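Local coordinates for protein DNA fragmentation factor 40 KDA subunit (Mus musculus, PDB 1V0D) that cuts DNA as a caspase-activated endonuclease, driving DNA fragmentation and chromatin condensation during apoptosis, at residues S165-E173 with F256-K267; T222-Q230 with K241-N249. All coordinates share one frame; numbering follows the deposited sequence.

Interaction 1 of 2, residues S165-E173 with F256-K267. With MG (magnesium ion), chain C.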
# COMPACT_ATOMS: atom_id res chain seq x y z
N SER A 165 3.80 -11.87 11.20
CA SER A 165 4.58 -11.91 9.98
C SER A 165 5.45 -10.67 9.82
O SER A 165 6.62 -10.78 9.47
CB SER A 165 3.65 -12.05 8.79
OG SER A 165 2.88 -13.23 8.93
N ARG A 166 4.87 -9.50 10.07
CA ARG A 166 5.64 -8.28 9.92
C ARG A 166 6.81 -8.36 10.88
O ARG A 166 7.96 -8.11 10.51
CB ARG A 166 4.80 -7.06 10.27
CG ARG A 166 3.46 -7.00 9.59
CD ARG A 166 2.79 -5.68 9.89
NE ARG A 166 1.51 -5.54 9.20
CZ ARG A 166 1.04 -4.37 8.78
NH1 ARG A 166 1.76 -3.27 8.99
NH2 ARG A 166 -0.13 -4.30 8.14
N ILE A 167 6.51 -8.73 12.11
CA ILE A 167 7.53 -8.82 13.14
C ILE A 167 8.56 -9.90 12.89
O ILE A 167 9.74 -9.71 13.20
CB ILE A 167 6.86 -8.96 14.51
CG1 ILE A 167 6.27 -7.60 14.89
CG2 ILE A 167 7.85 -9.43 15.57
CD1 ILE A 167 5.38 -7.64 16.09
N ARG A 168 8.13 -11.01 12.31
CA ARG A 168 9.06 -12.09 12.00
C ARG A 168 9.91 -11.58 10.85
O ARG A 168 11.07 -11.96 10.71
CB ARG A 168 8.29 -13.33 11.57
CG ARG A 168 8.87 -14.60 12.10
CD ARG A 168 7.78 -15.64 12.17
NE ARG A 168 8.24 -16.90 12.74
CZ ARG A 168 7.42 -17.83 13.20
NH1 ARG A 168 6.11 -17.62 13.14
NH2 ARG A 168 7.90 -18.96 13.72
N GLY A 169 9.31 -10.71 10.05
CA GLY A 169 10.01 -10.11 8.93
C GLY A 169 11.13 -9.23 9.45
O GLY A 169 12.22 -9.21 8.89
N TYR A 170 10.86 -8.49 10.52
CA TYR A 170 11.88 -7.64 11.10
C TYR A 170 13.02 -8.53 11.66
O TYR A 170 14.19 -8.17 11.56
CB TYR A 170 11.31 -6.74 12.22
CG TYR A 170 10.16 -5.84 11.79
CD1 TYR A 170 10.06 -5.36 10.48
CD2 TYR A 170 9.18 -5.45 12.70
CE1 TYR A 170 9.03 -4.53 10.09
CE2 TYR A 170 8.13 -4.60 12.31
CZ TYR A 170 8.07 -4.15 11.01
OH TYR A 170 7.05 -3.33 10.59
N LEU A 171 12.68 -9.70 12.22
CA LEU A 171 13.73 -10.57 12.75
C LEU A 171 14.61 -11.09 11.62
O LEU A 171 15.84 -11.20 11.77
CB LEU A 171 13.16 -11.77 13.49
CG LEU A 171 14.03 -12.24 14.67
CD1 LEU A 171 13.68 -13.68 15.00
CD2 LEU A 171 15.52 -12.13 14.36
N ARG A 172 14.01 -11.42 10.48
CA ARG A 172 14.79 -11.91 9.35
C ARG A 172 15.75 -10.80 8.96
O ARG A 172 16.97 -11.00 8.97
CB ARG A 172 13.88 -12.27 8.17
CG ARG A 172 12.98 -13.48 8.42
CD ARG A 172 12.13 -13.80 7.19
NE ARG A 172 10.71 -13.90 7.52
CZ ARG A 172 9.78 -13.07 7.06
NH1 ARG A 172 10.12 -12.07 6.24
NH2 ARG A 172 8.51 -13.23 7.43
N GLU A 173 15.21 -9.63 8.63
CA GLU A 173 16.03 -8.50 8.25
C GLU A 173 17.23 -8.32 9.17
O GLU A 173 18.30 -7.93 8.73
CB GLU A 173 15.20 -7.22 8.22
CG GLU A 173 14.09 -7.21 7.18
CD GLU A 173 13.30 -5.90 7.17
OE1 GLU A 173 13.93 -4.82 7.05
OE2 GLU A 173 12.05 -5.95 7.27
N PHE A 256 -5.58 -2.61 5.42
CA PHE A 256 -4.76 -2.66 6.61
C PHE A 256 -3.33 -3.08 6.23
O PHE A 256 -2.39 -2.93 7.01
CB PHE A 256 -5.38 -3.64 7.61
CG PHE A 256 -4.88 -3.47 9.01
CD1 PHE A 256 -5.00 -2.26 9.66
CD2 PHE A 256 -4.28 -4.53 9.68
CE1 PHE A 256 -4.53 -2.10 10.95
CE2 PHE A 256 -3.80 -4.37 10.98
CZ PHE A 256 -3.93 -3.16 11.61
N SER A 257 -3.17 -3.61 5.02
CA SER A 257 -1.85 -4.01 4.54
C SER A 257 -1.01 -2.77 4.31
O SER A 257 0.21 -2.80 4.42
CB SER A 257 -1.95 -4.75 3.21
OG SER A 257 -2.61 -5.99 3.39
N THR A 258 -1.69 -1.67 3.98
CA THR A 258 -1.01 -0.42 3.72
C THR A 258 -0.65 0.32 5.00
O THR A 258 0.21 1.21 4.98
CB THR A 258 -1.85 0.49 2.81
OG1 THR A 258 -3.06 0.84 3.48
CG2 THR A 258 -2.16 -0.22 1.50
N TRP A 259 -1.30 -0.04 6.10
CA TRP A 259 -0.99 0.57 7.39
C TRP A 259 0.31 -0.05 7.84
O TRP A 259 0.46 -1.27 7.82
CB TRP A 259 -2.09 0.30 8.41
CG TRP A 259 -3.23 1.21 8.24
CD1 TRP A 259 -4.02 1.33 7.13
CD2 TRP A 259 -3.74 2.14 9.20
NE1 TRP A 259 -4.99 2.28 7.34
CE2 TRP A 259 -4.85 2.79 8.60
CE3 TRP A 259 -3.37 2.49 10.51
CZ2 TRP A 259 -5.59 3.77 9.27
CZ3 TRP A 259 -4.11 3.46 11.17
CH2 TRP A 259 -5.21 4.09 10.55
N ASN A 260 1.25 0.78 8.25
CA ASN A 260 2.57 0.32 8.62
C ASN A 260 2.89 0.41 10.13
O ASN A 260 2.34 1.25 10.84
CB ASN A 260 3.55 1.16 7.80
CG ASN A 260 4.96 0.66 7.86
OD1 ASN A 260 5.78 1.14 8.66
ND2 ASN A 260 5.28 -0.31 7.00
N LEU A 261 3.74 -0.50 10.62
CA LEU A 261 4.22 -0.48 12.01
C LEU A 261 5.60 0.18 11.86
O LEU A 261 6.61 -0.49 11.69
CB LEU A 261 4.39 -1.88 12.58
CG LEU A 261 3.18 -2.61 13.17
CD1 LEU A 261 3.65 -3.87 13.89
CD2 LEU A 261 2.47 -1.71 14.15
N ASP A 262 5.62 1.51 11.91
CA ASP A 262 6.83 2.28 11.68
C ASP A 262 7.74 2.48 12.89
O ASP A 262 7.30 2.94 13.94
CB ASP A 262 6.41 3.62 11.05
CG ASP A 262 7.58 4.55 10.76
OD1 ASP A 262 8.58 4.13 10.12
OD2 ASP A 262 7.48 5.73 11.15
N HIS A 263 9.01 2.11 12.74
CA HIS A 263 10.00 2.26 13.81
C HIS A 263 10.35 3.75 13.98
O HIS A 263 10.77 4.40 13.02
CB HIS A 263 11.29 1.51 13.47
CG HIS A 263 11.16 0.02 13.49
ND1 HIS A 263 10.52 -0.69 12.50
CD2 HIS A 263 11.62 -0.90 14.38
CE1 HIS A 263 10.60 -1.98 12.77
NE2 HIS A 263 11.26 -2.14 13.90
N ILE A 264 10.18 4.28 15.19
CA ILE A 264 10.50 5.67 15.45
C ILE A 264 12.00 5.87 15.26
O ILE A 264 12.43 6.79 14.57
CB ILE A 264 10.10 6.08 16.86
CG1 ILE A 264 8.61 5.75 17.08
CG2 ILE A 264 10.35 7.58 17.05
CD1 ILE A 264 8.09 6.10 18.46
N ILE A 265 12.80 5.02 15.89
CA ILE A 265 14.24 5.08 15.70
C ILE A 265 14.39 4.02 14.61
O ILE A 265 14.23 2.82 14.86
CB ILE A 265 15.00 4.63 16.97
CG1 ILE A 265 14.65 5.56 18.14
CG2 ILE A 265 16.49 4.65 16.72
CD1 ILE A 265 15.43 5.26 19.41
N GLU A 266 14.67 4.48 13.39
CA GLU A 266 14.79 3.59 12.23
C GLU A 266 15.61 2.36 12.53
O GLU A 266 16.72 2.44 13.05
CB GLU A 266 15.39 4.36 11.07
CG GLU A 266 14.56 5.54 10.65
CD GLU A 266 15.17 6.29 9.49
OE1 GLU A 266 16.23 6.94 9.69
OE2 GLU A 266 14.61 6.23 8.37
N LYS A 267 15.07 1.20 12.17
CA LYS A 267 15.77 -0.03 12.47
C LYS A 267 16.91 -0.35 11.54
O LYS A 267 17.99 -0.73 11.99
CB LYS A 267 14.79 -1.20 12.52
CG LYS A 267 14.81 -2.06 11.29
CD LYS A 267 13.90 -3.24 11.42
CE LYS A 267 13.89 -4.01 10.11
NZ LYS A 267 12.92 -5.13 10.14
MG MG C . 9.73 2.83 8.61
O HOH W 1 4.82 -2.98 9.03
O HOH W 2 7.92 -1.64 8.12
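R166 reaches from helix 155-175 to the chain just ahead of strand 260-263 and fastens its guanidinium to two carbonyl oxygens. The bond from R166 NH1 to W259 O is the firm one, 2.7 Å long with an angle of 158° at the hydrogen, and the oxygen lies almost exactly in the guanidinium plane. NH2 adds two weak bonds, to F256 O and again to W259 O, so that one side chain ties together the ends of a short turn. The extended run of R166 from CG to NE gives it the necessary span.

Y170, one helical turn further on, can be followed outward from its CB, which faces the strand. With CG anti to the carbonyl carbon, the ring lies between two groups: R166 O sits over the centre of one face, and CE1 of H263 over the centre of the other. This is a T-shaped stack, the planes 73° apart, in which the imidazole presents its edge; Y170 CE2 lies 3.6 Å from H263 CE1. H263 NE2 is hydrogen-bonded to L294 O on helix 287-295. At the tip, Y170 OH stands 3.6 Å from L261 CB and shares a water, at 2.7 Å from OH, with R166 NH1 and L261 N. A second water links OH to N260 ND2.

E173 and K267 form a salt bridge whose exact geometry is uncertain. Alternation along the strand sends L261 and H263 to the helix, while D262 points away and, together with H308, binds magnesium, its OD1 2.3 Å from the ion, consistent with a nuclease of the His-Me finger clan. Strand 260-263 pairs antiparallel with strand 300-303, the 165-173 segment of helix 155-175 runs at 37° to it, and helix 287-295 brings F295 against Y170.

Interaction 2 of 2, residues T222-Q230 with K241-N249. With ZN (zinc ion), chain B.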
# COMPACT_ATOMS: atom_id res chain seq x y z
N THR A 222 -9.36 -1.39 19.77
CA THR A 222 -10.44 -1.48 20.74
C THR A 222 -10.90 -2.92 20.63
O THR A 222 -10.56 -3.62 19.67
CB THR A 222 -11.60 -0.59 20.38
OG1 THR A 222 -12.28 -1.14 19.25
CG2 THR A 222 -11.10 0.79 20.02
N PRO A 223 -11.69 -3.39 21.61
CA PRO A 223 -12.15 -4.78 21.53
C PRO A 223 -13.06 -5.04 20.33
O PRO A 223 -13.43 -6.18 20.07
CB PRO A 223 -12.82 -5.00 22.88
CG PRO A 223 -13.32 -3.64 23.23
CD PRO A 223 -12.18 -2.74 22.83
N GLU A 224 -13.40 -3.98 19.61
CA GLU A 224 -14.25 -4.11 18.42
C GLU A 224 -13.39 -4.20 17.16
O GLU A 224 -13.89 -4.48 16.07
CB GLU A 224 -15.21 -2.91 18.29
CG GLU A 224 -16.33 -2.87 19.31
CD GLU A 224 -15.81 -2.72 20.75
OE1 GLU A 224 -15.08 -1.74 21.01
OE2 GLU A 224 -16.15 -3.58 21.60
N GLY A 225 -12.09 -3.97 17.31
CA GLY A 225 -11.20 -4.04 16.16
C GLY A 225 -10.82 -2.71 15.53
O GLY A 225 -10.26 -2.69 14.43
N TRP A 226 -11.09 -1.59 16.21
CA TRP A 226 -10.74 -0.27 15.67
C TRP A 226 -9.33 0.23 15.99
O TRP A 226 -8.97 0.40 17.16
CB TRP A 226 -11.74 0.78 16.15
CG TRP A 226 -13.05 0.75 15.42
CD1 TRP A 226 -14.20 0.14 15.82
CD2 TRP A 226 -13.32 1.35 14.15
NE1 TRP A 226 -15.18 0.32 14.87
CE2 TRP A 226 -14.67 1.05 13.83
CE3 TRP A 226 -12.56 2.09 13.24
CZ2 TRP A 226 -15.27 1.48 12.64
CZ3 TRP A 226 -13.16 2.52 12.06
CH2 TRP A 226 -14.50 2.21 11.77
N PHE A 227 -8.53 0.49 14.94
CA PHE A 227 -7.17 1.00 15.12
C PHE A 227 -7.13 2.48 14.76
O PHE A 227 -7.82 2.92 13.84
CB PHE A 227 -6.18 0.26 14.22
CG PHE A 227 -6.08 -1.21 14.49
CD1 PHE A 227 -7.07 -2.08 14.04
CD2 PHE A 227 -4.98 -1.73 15.17
CE1 PHE A 227 -6.96 -3.47 14.25
CE2 PHE A 227 -4.86 -3.11 15.39
CZ PHE A 227 -5.85 -3.98 14.93
N SER A 228 -6.34 3.25 15.50
CA SER A 228 -6.21 4.68 15.25
C SER A 228 -4.80 4.99 14.82
O SER A 228 -3.83 4.50 15.41
CB SER A 228 -6.52 5.48 16.51
OG SER A 228 -7.91 5.52 16.76
N CYS A 229 -4.67 5.80 13.78
CA CYS A 229 -3.34 6.17 13.32
C CYS A 229 -2.69 6.92 14.48
O CYS A 229 -3.33 7.76 15.11
CB CYS A 229 -3.44 7.07 12.09
SG CYS A 229 -1.85 7.53 11.41
N GLN A 230 -1.43 6.61 14.77
CA GLN A 230 -0.76 7.32 15.85
C GLN A 230 0.02 8.51 15.29
O GLN A 230 0.90 9.05 15.96
CB GLN A 230 0.20 6.38 16.57
CG GLN A 230 -0.42 5.09 17.03
CD GLN A 230 0.53 4.27 17.90
OE1 GLN A 230 0.55 3.04 17.85
NE2 GLN A 230 1.34 4.97 18.69
N LYS A 241 -6.72 12.14 11.73
CA LYS A 241 -7.54 11.25 12.53
C LYS A 241 -7.96 9.98 11.79
O LYS A 241 -9.14 9.63 11.74
CB LYS A 241 -8.78 11.99 13.04
CG LYS A 241 -8.44 13.10 13.99
CD LYS A 241 -9.68 13.57 14.72
CE LYS A 241 -9.34 14.64 15.74
NZ LYS A 241 -10.59 15.10 16.42
N HIS A 242 -6.97 9.31 11.22
CA HIS A 242 -7.17 8.08 10.46
C HIS A 242 -7.52 6.93 11.38
O HIS A 242 -6.91 6.77 12.43
CB HIS A 242 -5.89 7.70 9.74
CG HIS A 242 -5.41 8.71 8.75
ND1 HIS A 242 -4.10 9.13 8.70
CD2 HIS A 242 -6.05 9.34 7.73
CE1 HIS A 242 -3.95 9.96 7.68
NE2 HIS A 242 -5.11 10.10 7.08
N SER A 243 -8.50 6.12 10.99
CA SER A 243 -8.86 4.94 11.76
C SER A 243 -9.18 3.84 10.76
O SER A 243 -9.24 4.09 9.56
CB SER A 243 -10.06 5.21 12.68
OG SER A 243 -11.28 5.34 11.96
N ILE A 244 -9.37 2.63 11.24
CA ILE A 244 -9.66 1.53 10.33
C ILE A 244 -10.02 0.30 11.13
O ILE A 244 -9.42 0.03 12.17
CB ILE A 244 -8.42 1.21 9.45
CG1 ILE A 244 -8.79 0.16 8.39
CG2 ILE A 244 -7.28 0.70 10.33
CD1 ILE A 244 -7.67 -0.16 7.42
N ASN A 245 -11.02 -0.45 10.65
CA ASN A 245 -11.42 -1.66 11.34
C ASN A 245 -11.31 -2.82 10.36
O ASN A 245 -12.27 -3.18 9.69
CB ASN A 245 -12.85 -1.55 11.87
CG ASN A 245 -13.21 -2.70 12.82
OD1 ASN A 245 -13.99 -2.52 13.76
ND2 ASN A 245 -12.66 -3.88 12.56
N PRO A 246 -10.11 -3.41 10.27
CA PRO A 246 -9.87 -4.53 9.36
C PRO A 246 -10.81 -5.72 9.57
O PRO A 246 -10.88 -6.61 8.72
CB PRO A 246 -8.42 -4.89 9.63
CG PRO A 246 -8.28 -4.56 11.09
CD PRO A 246 -8.98 -3.23 11.19
N TYR A 247 -11.53 -5.74 10.68
CA TYR A 247 -12.42 -6.85 10.98
C TYR A 247 -13.79 -6.84 10.32
O TYR A 247 -14.47 -7.88 10.32
CB TYR A 247 -12.65 -6.99 12.48
CG TYR A 247 -11.46 -7.45 13.27
CD1 TYR A 247 -10.52 -6.53 13.72
CD2 TYR A 247 -11.30 -8.79 13.61
CE1 TYR A 247 -9.44 -6.93 14.50
CE2 TYR A 247 -10.22 -9.20 14.38
CZ TYR A 247 -9.29 -8.26 14.82
OH TYR A 247 -8.23 -8.64 15.60
N GLY A 248 -14.23 -5.72 9.77
CA GLY A 248 -15.58 -5.75 9.23
C GLY A 248 -15.75 -5.65 7.73
O GLY A 248 -16.81 -5.21 7.27
N ASN A 249 -14.78 -6.11 6.96
CA ASN A 249 -14.89 -5.96 5.52
C ASN A 249 -13.64 -6.55 4.87
O ASN A 249 -12.54 -6.43 5.40
CB ASN A 249 -14.98 -4.45 5.28
CG ASN A 249 -15.13 -4.09 3.85
OD1 ASN A 249 -14.32 -4.48 3.01
ND2 ASN A 249 -16.17 -3.31 3.55
ZN ZN B . -2.57 9.47 10.27
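C229 N donates to H242 O at 2.8 Å, nearly straight at 178°, and thereby closes the backbone beside a zinc ion that both residues bind. SG of C229, set anti to its own nitrogen (chi1 -178°), lies 2.4 Å from the metal, and ND1 of H242 lies 2.2 Å from it; C238 and C307 complete the four ligands. The far nitrogen of the imidazole, NE2, bonds to E251 of the second subunit, which probably fixes the ring's rotation.

Leading away from the metal, the two segments make a two-stranded antiparallel pair, 227-228 with 243-244, whose connection carries the zinc ligand C238. F227 and I244 are its hydrogen-bonded pair, with F227 N to I244 O at 2.9 Å and a weaker return bond; S228 and S243 form the adjacent non-hydrogen-bonded pair. F227 turns to the same face as I244 and crosses P246 at about a right angle, F227 CE1 meeting P246 CG at 3.6 Å; L302 of strand 300-303 also packs against F227.

Beyond the strands, CB of N245 rests over the six-membered ring of W226, 3.7 Å from its centroid, a CH-pi contact. G225, which ends a type I turn, brings its CA to 3.6 Å from CD1 of Y247.

How the interactions relate
Interactions 1 and 2 show how one residue can join two contacts in this nuclease: W259 packs the zinc-bearing strand pair against the segment that leads into the magnesium-binding strand. Their centres are 18 Å apart, yet the backbone oxygen of W259 serves R166 in interaction 1, while its indole packs on interaction 2, W259 CZ3 at 3.5 Å from C229 CA and W259 NE1 at 3.6 Å from I244 CD1. Along the chain, segments 222-230 and 241-249 both fall between the helix and strand of interaction 1. Zinc belongs to interaction 2 and magnesium to interaction 1, the side chain of C229 lying about 13 Å from the magnesium ion. H308, the other magnesium ligand, directly follows the zinc ligand C307.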